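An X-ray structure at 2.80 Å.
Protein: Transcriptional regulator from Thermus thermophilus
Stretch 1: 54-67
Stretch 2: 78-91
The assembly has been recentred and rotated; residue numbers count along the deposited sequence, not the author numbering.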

# COMPACT_ATOMS: atom_id res chain seq x y z
N TYR A 54 28.83 9.07 0.96
CA TYR A 54 28.78 7.64 1.24
C TYR A 54 29.65 6.85 0.26
O TYR A 54 30.47 7.43 -0.46
CB TYR A 54 27.34 7.14 1.18
N LEU A 55 29.47 5.53 0.24
CA LEU A 55 30.25 4.66 -0.65
C LEU A 55 29.52 4.31 -1.94
O LEU A 55 29.46 3.15 -2.35
CB LEU A 55 30.64 3.39 0.10
N THR A 56 28.96 5.33 -2.60
CA THR A 56 28.25 5.14 -3.85
C THR A 56 28.81 6.13 -4.89
O THR A 56 29.29 7.21 -4.53
CB THR A 56 26.72 5.36 -3.67
OG1 THR A 56 26.05 5.06 -4.90
CG2 THR A 56 26.43 6.80 -3.29
N ASP A 57 28.74 5.75 -6.16
CA ASP A 57 29.27 6.59 -7.24
C ASP A 57 28.24 7.54 -7.83
O ASP A 57 28.58 8.67 -8.22
CB ASP A 57 29.84 5.70 -8.34
CG ASP A 57 31.02 4.88 -7.86
OD1 ASP A 57 31.00 4.42 -6.71
OD2 ASP A 57 31.96 4.69 -8.65
N GLY A 58 26.99 7.10 -7.91
CA GLY A 58 25.95 7.94 -8.47
C GLY A 58 24.57 7.62 -7.92
O GLY A 58 24.32 6.52 -7.45
N LEU A 59 23.67 8.60 -8.00
CA LEU A 59 22.31 8.44 -7.49
C LEU A 59 21.20 8.66 -8.53
O LEU A 59 21.22 9.62 -9.31
CB LEU A 59 22.09 9.40 -6.32
CG LEU A 59 22.90 9.22 -5.03
N ILE A 60 20.23 7.75 -8.54
CA ILE A 60 19.09 7.82 -9.44
C ILE A 60 17.84 8.04 -8.58
O ILE A 60 17.44 7.15 -7.84
CB ILE A 60 18.93 6.50 -10.24
CG1 ILE A 60 20.15 6.30 -11.15
CG2 ILE A 60 17.63 6.53 -11.05
CD1 ILE A 60 20.13 5.01 -11.94
N LEU A 61 17.25 9.22 -8.67
CA LEU A 61 16.06 9.54 -7.88
C LEU A 61 14.79 9.28 -8.67
O LEU A 61 14.62 9.80 -9.77
CB LEU A 61 16.10 11.00 -7.45
CG LEU A 61 15.65 11.28 -6.01
CD1 LEU A 61 15.51 12.79 -5.82
CD2 LEU A 61 14.32 10.59 -5.71
N ALA A 62 13.88 8.50 -8.10
CA ALA A 62 12.63 8.16 -8.78
C ALA A 62 11.35 8.85 -8.29
O ALA A 62 11.13 9.02 -7.09
CB ALA A 62 12.44 6.64 -8.75
N SER A 63 10.52 9.23 -9.26
CA SER A 63 9.22 9.87 -9.06
C SER A 63 9.11 11.09 -8.17
O SER A 63 8.23 11.92 -8.38
CB SER A 63 8.22 8.83 -8.58
OG SER A 63 8.14 7.75 -9.49
N TYR A 64 9.98 11.23 -7.17
CA TYR A 64 9.89 12.39 -6.28
C TYR A 64 11.09 13.32 -6.38
O TYR A 64 12.24 12.89 -6.31
CB TYR A 64 9.66 11.92 -4.85
CG TYR A 64 8.38 11.13 -4.77
CD1 TYR A 64 8.33 9.78 -5.13
CD2 TYR A 64 7.18 11.75 -4.41
CE1 TYR A 64 7.13 9.07 -5.14
CE2 TYR A 64 5.98 11.06 -4.42
CZ TYR A 64 5.95 9.72 -4.79
OH TYR A 64 4.75 9.04 -4.81
N ASP A 65 10.80 14.61 -6.52
CA ASP A 65 11.83 15.60 -6.73
C ASP A 65 12.75 16.15 -5.63
O ASP A 65 13.67 15.47 -5.18
CB ASP A 65 11.24 16.79 -7.50
CG ASP A 65 12.28 17.85 -7.82
OD1 ASP A 65 13.47 17.50 -7.99
OD2 ASP A 65 11.91 19.04 -7.90
N LEU A 66 12.52 17.40 -5.25
CA LEU A 66 13.37 18.10 -4.30
C LEU A 66 13.12 17.96 -2.80
O LEU A 66 12.29 17.17 -2.35
CB LEU A 66 13.43 19.59 -4.67
CG LEU A 66 12.12 20.39 -4.76
CD1 LEU A 66 11.79 20.98 -3.40
CD2 LEU A 66 12.24 21.51 -5.80
N THR A 67 13.88 18.74 -2.05
CA THR A 67 13.82 18.78 -0.58
C THR A 67 12.45 18.45 0.00
O THR A 67 11.51 19.23 -0.10
CB THR A 67 14.25 20.18 -0.08
OG1 THR A 67 13.47 21.19 -0.73
CG2 THR A 67 15.73 20.43 -0.39
N GLU A 78 28.11 15.11 -3.46
CA GLU A 78 29.01 15.52 -4.53
C GLU A 78 28.83 14.56 -5.70
O GLU A 78 29.26 14.82 -6.83
CB GLU A 78 30.47 15.47 -4.05
CG GLU A 78 31.08 16.83 -3.68
CD GLU A 78 31.50 17.65 -4.90
OE1 GLU A 78 30.62 18.11 -5.65
OE2 GLU A 78 32.72 17.83 -5.10
N ARG A 79 28.17 13.43 -5.43
CA ARG A 79 27.91 12.43 -6.44
C ARG A 79 26.93 12.96 -7.48
O ARG A 79 26.09 13.82 -7.19
CB ARG A 79 27.30 11.17 -5.82
CG ARG A 79 28.20 10.40 -4.85
CD ARG A 79 29.54 10.06 -5.47
NE ARG A 79 30.54 11.09 -5.16
CZ ARG A 79 31.04 11.30 -3.94
NH1 ARG A 79 30.64 10.56 -2.92
N PRO A 80 27.03 12.47 -8.73
CA PRO A 80 26.12 12.92 -9.79
C PRO A 80 24.72 12.35 -9.54
O PRO A 80 24.58 11.19 -9.13
CB PRO A 80 26.77 12.37 -11.05
CG PRO A 80 27.43 11.11 -10.56
CD PRO A 80 28.06 11.56 -9.27
N VAL A 81 23.69 13.15 -9.79
CA VAL A 81 22.32 12.71 -9.58
C VAL A 81 21.47 12.86 -10.84
O VAL A 81 21.44 13.93 -11.46
CB VAL A 81 21.66 13.48 -8.42
CG1 VAL A 81 20.28 12.93 -8.15
N VAL A 82 20.77 11.79 -11.21
CA VAL A 82 19.91 11.81 -12.37
C VAL A 82 18.49 11.42 -11.96
O VAL A 82 18.27 10.34 -11.40
CB VAL A 82 20.42 10.84 -13.46
CG1 VAL A 82 20.59 9.45 -12.88
CG2 VAL A 82 19.46 10.81 -14.64
N LEU A 83 17.53 12.31 -12.22
CA LEU A 83 16.13 12.09 -11.88
C LEU A 83 15.40 11.31 -12.97
O LEU A 83 15.66 11.51 -14.15
CB LEU A 83 15.40 13.42 -11.70
CG LEU A 83 15.71 14.30 -10.49
CD1 LEU A 83 14.95 15.60 -10.63
CD2 LEU A 83 15.31 13.58 -9.22
N VAL A 84 14.49 10.43 -12.57
CA VAL A 84 13.71 9.67 -13.52
C VAL A 84 12.26 9.74 -13.08
O VAL A 84 11.95 9.59 -11.90
CB VAL A 84 14.16 8.19 -13.59
CG1 VAL A 84 14.01 7.52 -12.24
CG2 VAL A 84 13.34 7.45 -14.65
N ASP A 85 11.37 9.99 -14.05
CA ASP A 85 9.95 10.12 -13.79
C ASP A 85 9.73 11.43 -13.04
O ASP A 85 8.72 11.63 -12.38
CB ASP A 85 9.43 8.97 -12.94
CG ASP A 85 7.93 9.02 -12.75
OD1 ASP A 85 7.20 8.82 -13.74
OD2 ASP A 85 7.48 9.27 -11.61
N ALA A 86 10.71 12.32 -13.16
CA ALA A 86 10.67 13.63 -12.51
C ALA A 86 11.45 14.63 -13.36
O ALA A 86 12.20 14.23 -14.25
CB ALA A 86 11.29 13.55 -11.12
N GLN A 87 11.27 15.91 -13.10
CA GLN A 87 11.96 16.96 -13.84
C GLN A 87 12.58 17.97 -12.89
O GLN A 87 12.01 18.27 -11.85
CB GLN A 87 11.01 17.71 -14.76
CG GLN A 87 10.41 16.89 -15.87
CD GLN A 87 9.61 17.75 -16.81
OE1 GLN A 87 10.14 18.66 -17.44
NE2 GLN A 87 8.31 17.47 -16.92
N ASN A 88 13.73 18.49 -13.27
CA ASN A 88 14.42 19.47 -12.45
C ASN A 88 15.42 20.22 -13.32
O ASN A 88 16.17 19.62 -14.10
CB ASN A 88 15.14 18.77 -11.30
CG ASN A 88 15.63 19.74 -10.25
OD1 ASN A 88 14.84 20.47 -9.65
ND2 ASN A 88 16.93 19.75 -10.01
N PRO A 89 15.44 21.55 -13.20
CA PRO A 89 16.36 22.40 -13.97
C PRO A 89 17.82 22.16 -13.63
O PRO A 89 18.71 22.50 -14.42
CB PRO A 89 15.92 23.81 -13.58
CG PRO A 89 14.46 23.64 -13.27
CD PRO A 89 14.46 22.37 -12.48
N ARG A 90 18.08 21.56 -12.47
CA ARG A 90 19.44 21.32 -12.02
C ARG A 90 19.96 19.89 -12.13
O ARG A 90 21.11 19.63 -11.78
CB ARG A 90 19.60 21.78 -10.57
CG ARG A 90 19.16 23.20 -10.30
NH1 ARG A 90 15.47 23.04 -8.12
N TYR A 91 19.14 18.97 -12.60
CA TYR A 91 19.58 17.59 -12.72
C TYR A 91 19.11 16.96 -14.02
O TYR A 91 18.07 17.35 -14.56
CB TYR A 91 19.04 16.77 -11.54
CG TYR A 91 19.62 17.14 -10.19
CD1 TYR A 91 20.88 16.69 -9.81
CD2 TYR A 91 18.90 17.94 -9.30
CE1 TYR A 91 21.41 17.02 -8.56
CE2 TYR A 91 19.42 18.27 -8.05
CZ TYR A 91 20.68 17.81 -7.69
OH TYR A 91 21.19 18.12 -6.44

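The rule of this contact is parallel pairing, with the strand that ends at A62 and strand 81-84 running the same way at 22°. In a parallel ladder, one residue bonds through both its N and its O to the two residues flanking its partner, and here L59 and L61 play that part. L59 N donates to P80 O at 3.0 Å, nearly straight at 175°, and L59 O accepts from V82 N at 2.9 Å. Two residues on, L61 N reaches V82 O at 3.1 Å, with a more bent angle of 146°, and L61 O takes V84 N at 2.9 Å. V82 thus spends its N on L59 and its O on L61. The ladder runs one rung past the first strand: S63 N donates to V84 O at 3.0 Å.

The same carbonyls also receive CA-H contacts, as from V81 CA to L59 O and from I60 CA to V82 O, both 3.3 Å. The amides and carbonyls of I60 and A62 make no hydrogen bonds to the second stretch; A62 O instead accepts from Y64 N within its own stretch, at a very short 2.5 Å.

Side chains alternate between the sheet's faces. I60, A62, V82 and V84 share one, where I60 CG1 meets V82 CG1 at 3.6 Å and V84 CG1 lies 3.9 Å from both I60 CG2 and A62 CB. L59, L61, V81 and L83 share the other, with L61 CB packed tightly against L83 CD2 at 3.2 Å.

Beyond the strands, S63 and D85 both take positive phi, and S63 OG donates to D85 OD2 at 2.7 Å. This buried carboxylate oxygen therefore has a hydroxyl donor, and OD2 is hydrogen-bonded elsewhere in the structure as well. At the other end, P80 lacks an amide hydrogen, and its CD sits 3.1 Å from D57 O.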